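Local coordinates for Pcza361.24 (Amycolatopsis orientalis, PDB 3G2M), which is the glycopeptide N-methyltransferase MtfA, which uses S-adenosyl-L-methionine in the biosynthesis of glycopeptide antibiotics, at residues S70-F75 / G94-P99; L87-G92 / V154-G159. All coordinates share one frame; numbering follows the deposited sequence.

How the contacts relate
The two contacts lie side by side, their centres about 10 Å apart, and their segments alternate along the chain: 70-75, 87-92, 94-99, then 154-159. Contact 2 joins neighbouring parallel strands, 86-89 and 151-156, in the middle of the seven-stranded sheet; contact 1 sets helix 69-79 against the loop and short helix 97-101 that follow strand 86-89. Two probable hydrogen bonds tie them together, Glu71 OE2 to Ser157 OG at 2.5 Å and Thr97 OG1 to Glu88 OE1 at 2.6 Å. Arg95 in contact 1 and Ser157 in contact 2 both belong to the S-adenosyl-L-methionine site, so the two contacts probably border the same part of that site.

Contact 1 of 2, residues S70-F75 / G94-P99; sequences SEAREF and GRLTFP
Glu71 of helix 69-79 stretches across to Arg95 and Leu96, and its chain can be followed atom by atom. CB lies 4.1 Å from Leu96 CD2. With CG anti to the backbone N (chi1 -173°) and the chain extended beyond it, the carboxylate is carried past the leucine to the arginine. There CD has Leu96 CD1 at 4.0 Å, and OE1 takes the salt bridge. Arg95 grips this one oxygen end-on with two nitrogens, NH1 at 3.1 Å and NH2 at 3.3 Å from Glu71 OE1. The oxygen lies in the guanidinium plane, but both nitrogens reach it from one face of the carboxylate, about 35° out of its plane; the two planes are turned 46° apart. OE2 rests near Leu96 CD1 and is hydrogen-bonded to Ser157 and Ser189, so the carboxylate is held at both oxygens.

Beside the charged pair, Leu96 divides its methyls: CD1 meets Phe75 CE2 obliquely at 3.9 Å, while CD2 packs on Ala72 and also lies over one face of the Arg95 guanidinium, offset toward its rim. Ala72 CB closes the apolar side against Pro99 CB at 3.6 Å. Arg95 binds S-adenosyl-L-methionine in this protein; an acid that helps to position this arginine, in the loop after strand 86-89, is consistent with the edge of the cofactor pocket in a class I, Rossmann-like methyltransferase.

Contact 2 of 2, residues L87-G92 / V154-G159; sequences LELAAG and VVISSG
Leu87 and Val155 are joined by the first of two backbone hydrogen bonds that join strands 86-89 and 151-156 in parallel. Val155 N donates to Leu87 O at 2.9 Å, and Val155 O receives Leu89 N at 3.0 Å; the second bond is almost straight, 178° at the hydrogen. Val155 thus uses both its N-H and its carbonyl on one partner strand, bracketing Glu88. A weaker CA-H...O contact from Val154 CA reaches the same Leu87 O at 3.3 Å. The short strand axes run 4.8 Å apart with a crossing angle of -23°.

Apolar contacts line both faces of this strand pair. On the face of Leu87, Leu89, Val154 and Ile156, the side chains of Leu87 and Val154 lie alongside each other, pointing the same way, with Val154 CG2 against Leu87 CB. The other branch, Val154 CG1, is anti to the backbone N (chi1 177°), which brings it 3.8 Å from Leu89 CD1. Helix 166-179 covers this face through Leu172 and Val176. On the reverse face the aliphatic part of Glu88 runs past Val155, CG lying 3.8 Å from Val155 CG2, while its carboxylate is hydrogen-bonded to Thr97.

Water takes over where the strands part. One molecule donates to Leu89 O at 2.7 Å and accepts from Ser157 N, bridging the two segments beyond the last direct bond.

The chemistry changes along the contact, from direct amide pairing among buried, mostly apolar side chains to a water link beside Ser157, a residue that binds S-adenosyl-L-methionine. The C-terminal ends of parallel strands are where Rossmann-like methyltransferases hold their cofactor, and the change implies that direct pairing gives way to polar groups and water at the cofactor-binding end.

Contact 1 of 2, residues S70-F75 / G94-P99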
loop_
_atom_site.group_PDB
_atom_site.type_symbol
_atom_site.label_atom_id
_atom_site.label_comp_id
_atom_site.label_asym_id
_atom_site.label_seq_id
_atom_site.Cartn_x
_atom_site.Cartn_y
_atom_site.Cartn_z
ATOM N N SER A 70 -24.576 10.565 -6.614
ATOM C CA SER A 70 -23.706 11.065 -7.677
ATOM C C SER A 70 -22.803 9.964 -8.223
ATOM O O SER A 70 -22.507 9.924 -9.419
ATOM C CB SER A 70 -22.851 12.225 -7.169
ATOM O OG SER A 70 -23.658 13.336 -6.829
ATOM N N GLU A 71 -22.359 9.080 -7.334
ATOM C CA GLU A 71 -21.495 7.969 -7.716
ATOM C C GLU A 71 -22.253 6.975 -8.592
ATOM O O GLU A 71 -21.774 6.599 -9.663
ATOM C CB GLU A 71 -20.911 7.280 -6.478
ATOM C CG GLU A 71 -19.877 6.225 -6.810
ATOM C CD GLU A 71 -19.358 5.478 -5.595
ATOM O OE1 GLU A 71 -19.580 5.929 -4.451
ATOM O OE2 GLU A 71 -18.715 4.425 -5.794
ATOM N N ALA A 72 -23.440 6.569 -8.144
ATOM C CA ALA A 72 -24.272 5.636 -8.906
ATOM C C ALA A 72 -24.613 6.191 -10.286
ATOM O O ALA A 72 -24.614 5.454 -11.276
ATOM C CB ALA A 72 -25.541 5.283 -8.134
ATOM N N ARG A 73 -24.880 7.496 -10.330
ATOM C CA ARG A 73 -25.119 8.235 -11.564
ATOM C C ARG A 73 -23.935 8.124 -12.530
ATOM O O ARG A 73 -24.131 7.919 -13.732
ATOM C CB ARG A 73 -25.386 9.703 -11.231
ATOM C CG ARG A 73 -26.110 10.512 -12.302
ATOM C CD ARG A 73 -26.426 11.906 -11.770
ATOM N NE ARG A 73 -25.205 12.659 -11.470
ATOM C CZ ARG A 73 -25.079 13.550 -10.488
ATOM N NH1 ARG A 73 -26.098 13.813 -9.673
ATOM N NH2 ARG A 73 -23.919 14.171 -10.310
ATOM N N GLU A 74 -22.713 8.256 -12.009
ATOM C CA GLU A 74 -21.522 8.149 -12.854
ATOM C C GLU A 74 -21.359 6.751 -13.425
ATOM O O GLU A 74 -20.986 6.596 -14.589
ATOM C CB GLU A 74 -20.249 8.587 -12.126
ATOM C CG GLU A 74 -20.014 10.093 -12.144
ATOM C CD GLU A 74 -19.794 10.682 -13.538
ATOM O OE1 GLU A 74 -19.191 10.025 -14.418
ATOM O OE2 GLU A 74 -20.216 11.833 -13.747
ATOM N N PHE A 75 -21.647 5.742 -12.604
ATOM C CA PHE A 75 -21.631 4.357 -13.062
ATOM C C PHE A 75 -22.620 4.172 -14.211
ATOM O O PHE A 75 -22.261 3.628 -15.254
ATOM C CB PHE A 75 -21.923 3.386 -11.915
ATOM C CG PHE A 75 -20.712 3.052 -11.067
ATOM C CD1 PHE A 75 -19.682 2.261 -11.574
ATOM C CD2 PHE A 75 -20.611 3.517 -9.763
ATOM C CE1 PHE A 75 -18.565 1.948 -10.793
ATOM C CE2 PHE A 75 -19.494 3.204 -8.971
ATOM C CZ PHE A 75 -18.479 2.414 -9.489
ATOM N N GLY A 94 -26.555 -1.789 0.038
ATOM C CA GLY A 94 -27.228 -1.247 -1.131
ATOM C C GLY A 94 -27.163 0.262 -1.269
ATOM O O GLY A 94 -28.048 0.864 -1.870
ATOM N N ARG A 95 -26.120 0.873 -0.714
ATOM C CA ARG A 95 -25.874 2.307 -0.893
ATOM C C ARG A 95 -25.902 2.687 -2.381
ATOM O O ARG A 95 -26.415 3.748 -2.751
ATOM C CB ARG A 95 -24.539 2.701 -0.254
ATOM C CG ARG A 95 -24.257 4.207 -0.221
ATOM C CD ARG A 95 -22.827 4.485 0.228
ATOM N NE ARG A 95 -21.851 3.787 -0.604
ATOM C CZ ARG A 95 -21.127 4.350 -1.569
ATOM N NH1 ARG A 95 -21.240 5.645 -1.838
ATOM N NH2 ARG A 95 -20.275 3.611 -2.264
ATOM N N LEU A 96 -25.360 1.814 -3.229
ATOM C CA LEU A 96 -25.455 1.992 -4.680
ATOM C C LEU A 96 -26.492 1.073 -5.324
ATOM O O LEU A 96 -27.039 1.400 -6.379
ATOM C CB LEU A 96 -24.094 1.784 -5.362
ATOM C CG LEU A 96 -22.900 2.663 -4.984
ATOM C CD1 LEU A 96 -21.700 2.283 -5.855
ATOM C CD2 LEU A 96 -23.205 4.146 -5.115
ATOM N N THR A 97 -26.760 -0.069 -4.692
ATOM C CA THR A 97 -27.651 -1.071 -5.278
ATOM C C THR A 97 -29.067 -0.544 -5.508
ATOM O O THR A 97 -29.658 -0.800 -6.553
ATOM C CB THR A 97 -27.751 -2.350 -4.425
ATOM O OG1 THR A 97 -26.461 -2.698 -3.907
ATOM C CG2 THR A 97 -28.295 -3.509 -5.261
ATOM N N PHE A 98 -29.607 0.175 -4.529
ATOM C CA PHE A 98 -30.967 0.704 -4.640
ATOM C C PHE A 98 -31.078 1.788 -5.726
ATOM O O PHE A 98 -32.008 1.743 -6.534
ATOM C CB PHE A 98 -31.504 1.153 -3.275
ATOM C CG PHE A 98 -31.830 0.005 -2.353
ATOM C CD1 PHE A 98 -33.064 -0.636 -2.428
ATOM C CD2 PHE A 98 -30.894 -0.452 -1.430
ATOM C CE1 PHE A 98 -33.367 -1.710 -1.587
ATOM C CE2 PHE A 98 -31.184 -1.528 -0.588
ATOM C CZ PHE A 98 -32.426 -2.155 -0.667
ATOM N N PRO A 99 -30.139 2.759 -5.756
ATOM C CA PRO A 99 -30.035 3.607 -6.952
ATOM C C PRO A 99 -29.943 2.835 -8.278
ATOM O O PRO A 99 -30.574 3.241 -9.253
ATOM C CB PRO A 99 -28.756 4.403 -6.700
ATOM C CG PRO A 99 -28.677 4.506 -5.224
ATOM C CD PRO A 99 -29.208 3.203 -4.701
#

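Contact 2 of 2, residues L87-G92 / V154-G159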
loop_
_atom_site.group_PDB
_atom_site.type_symbol
_atom_site.label_atom_id
_atom_site.label_comp_id
_atom_site.label_asym_id
_atom_site.label_seq_id
_atom_site.Cartn_x
_atom_site.Cartn_y
_atom_site.Cartn_z
ATOM N N LEU A 87 -23.333 -7.273 -12.037
ATOM C CA LEU A 87 -22.788 -7.787 -10.795
ATOM C C LEU A 87 -22.159 -6.644 -9.996
ATOM O O LEU A 87 -21.241 -5.983 -10.472
ATOM C CB LEU A 87 -21.762 -8.892 -11.079
ATOM C CG LEU A 87 -21.014 -9.503 -9.892
ATOM C CD1 LEU A 87 -21.970 -10.191 -8.908
ATOM C CD2 LEU A 87 -19.962 -10.472 -10.400
ATOM N N GLU A 88 -22.678 -6.392 -8.799
ATOM C CA GLU A 88 -22.076 -5.397 -7.909
ATOM C C GLU A 88 -21.311 -6.088 -6.783
ATOM O O GLU A 88 -21.891 -6.827 -5.993
ATOM C CB GLU A 88 -23.120 -4.433 -7.339
ATOM C CG GLU A 88 -22.509 -3.324 -6.482
ATOM C CD GLU A 88 -23.524 -2.543 -5.672
ATOM O OE1 GLU A 88 -24.742 -2.708 -5.893
ATOM O OE2 GLU A 88 -23.097 -1.746 -4.811
ATOM N N LEU A 89 -20.005 -5.836 -6.725
ATOM C CA LEU A 89 -19.131 -6.476 -5.739
ATOM C C LEU A 89 -19.085 -5.658 -4.467
ATOM O O LEU A 89 -18.980 -4.425 -4.517
ATOM C CB LEU A 89 -17.709 -6.656 -6.291
ATOM C CG LEU A 89 -17.585 -7.363 -7.639
ATOM C CD1 LEU A 89 -16.163 -7.248 -8.198
ATOM C CD2 LEU A 89 -18.015 -8.828 -7.550
ATOM N N ALA A 90 -19.142 -6.363 -3.336
ATOM C CA ALA A 90 -19.104 -5.766 -2.001
ATOM C C ALA A 90 -20.192 -4.704 -1.858
ATOM O O ALA A 90 -19.913 -3.545 -1.533
ATOM C CB ALA A 90 -17.705 -5.198 -1.694
ATOM N N ALA A 91 -21.436 -5.116 -2.116
ATOM C CA ALA A 91 -22.565 -4.190 -2.223
ATOM C C ALA A 91 -23.018 -3.619 -0.874
ATOM O O ALA A 91 -23.811 -2.663 -0.817
ATOM C CB ALA A 91 -23.730 -4.870 -2.929
ATOM N N GLY A 92 -22.503 -4.196 0.206
ATOM C CA GLY A 92 -22.844 -3.751 1.540
ATOM C C GLY A 92 -24.340 -3.862 1.737
ATOM O O GLY A 92 -24.913 -4.940 1.584
ATOM N N VAL A 154 -19.726 -5.507 -14.549
ATOM C CA VAL A 154 -19.332 -5.746 -13.164
ATOM C C VAL A 154 -18.823 -4.428 -12.568
ATOM O O VAL A 154 -18.004 -3.748 -13.174
ATOM C CB VAL A 154 -18.247 -6.860 -13.040
ATOM C CG1 VAL A 154 -17.811 -7.035 -11.576
ATOM C CG2 VAL A 154 -18.752 -8.191 -13.599
ATOM N N VAL A 155 -19.317 -4.072 -11.385
ATOM C CA VAL A 155 -18.968 -2.790 -10.754
ATOM C C VAL A 155 -18.416 -2.957 -9.334
ATOM O O VAL A 155 -18.796 -3.880 -8.607
ATOM C CB VAL A 155 -20.160 -1.758 -10.759
ATOM C CG1 VAL A 155 -20.609 -1.441 -12.181
ATOM C CG2 VAL A 155 -21.334 -2.249 -9.946
ATOM N N ILE A 156 -17.501 -2.062 -8.957
ATOM C CA ILE A 156 -16.984 -2.019 -7.592
ATOM C C ILE A 156 -16.723 -0.571 -7.173
ATOM O O ILE A 156 -16.234 0.239 -7.964
ATOM C CB ILE A 156 -15.717 -2.925 -7.409
ATOM C CG1 ILE A 156 -15.386 -3.124 -5.922
ATOM C CG2 ILE A 156 -14.503 -2.390 -8.190
ATOM C CD1 ILE A 156 -14.338 -4.197 -5.671
ATOM N N SER A 157 -17.065 -0.259 -5.929
ATOM C CA SER A 157 -16.921 1.090 -5.405
ATOM C C SER A 157 -15.559 1.297 -4.750
ATOM O O SER A 157 -14.958 0.347 -4.233
ATOM C CB SER A 157 -18.048 1.385 -4.412
ATOM O OG SER A 157 -18.071 2.760 -4.060
ATOM N N SER A 158 -15.084 2.546 -4.768
ATOM C CA SER A 158 -13.786 2.908 -4.185
ATOM C C SER A 158 -13.537 2.334 -2.791
ATOM O O SER A 158 -12.470 1.789 -2.528
ATOM C CB SER A 158 -13.639 4.431 -4.120
ATOM O OG SER A 158 -12.350 4.759 -3.637
ATOM N N GLY A 159 -14.516 2.477 -1.898
ATOM C CA GLY A 159 -14.365 2.036 -0.511
ATOM C C GLY A 159 -14.021 0.561 -0.389
ATOM O O GLY A 159 -13.223 0.160 0.475
HETATM O O HOH W 1 -18.352 -1.891 -3.918
#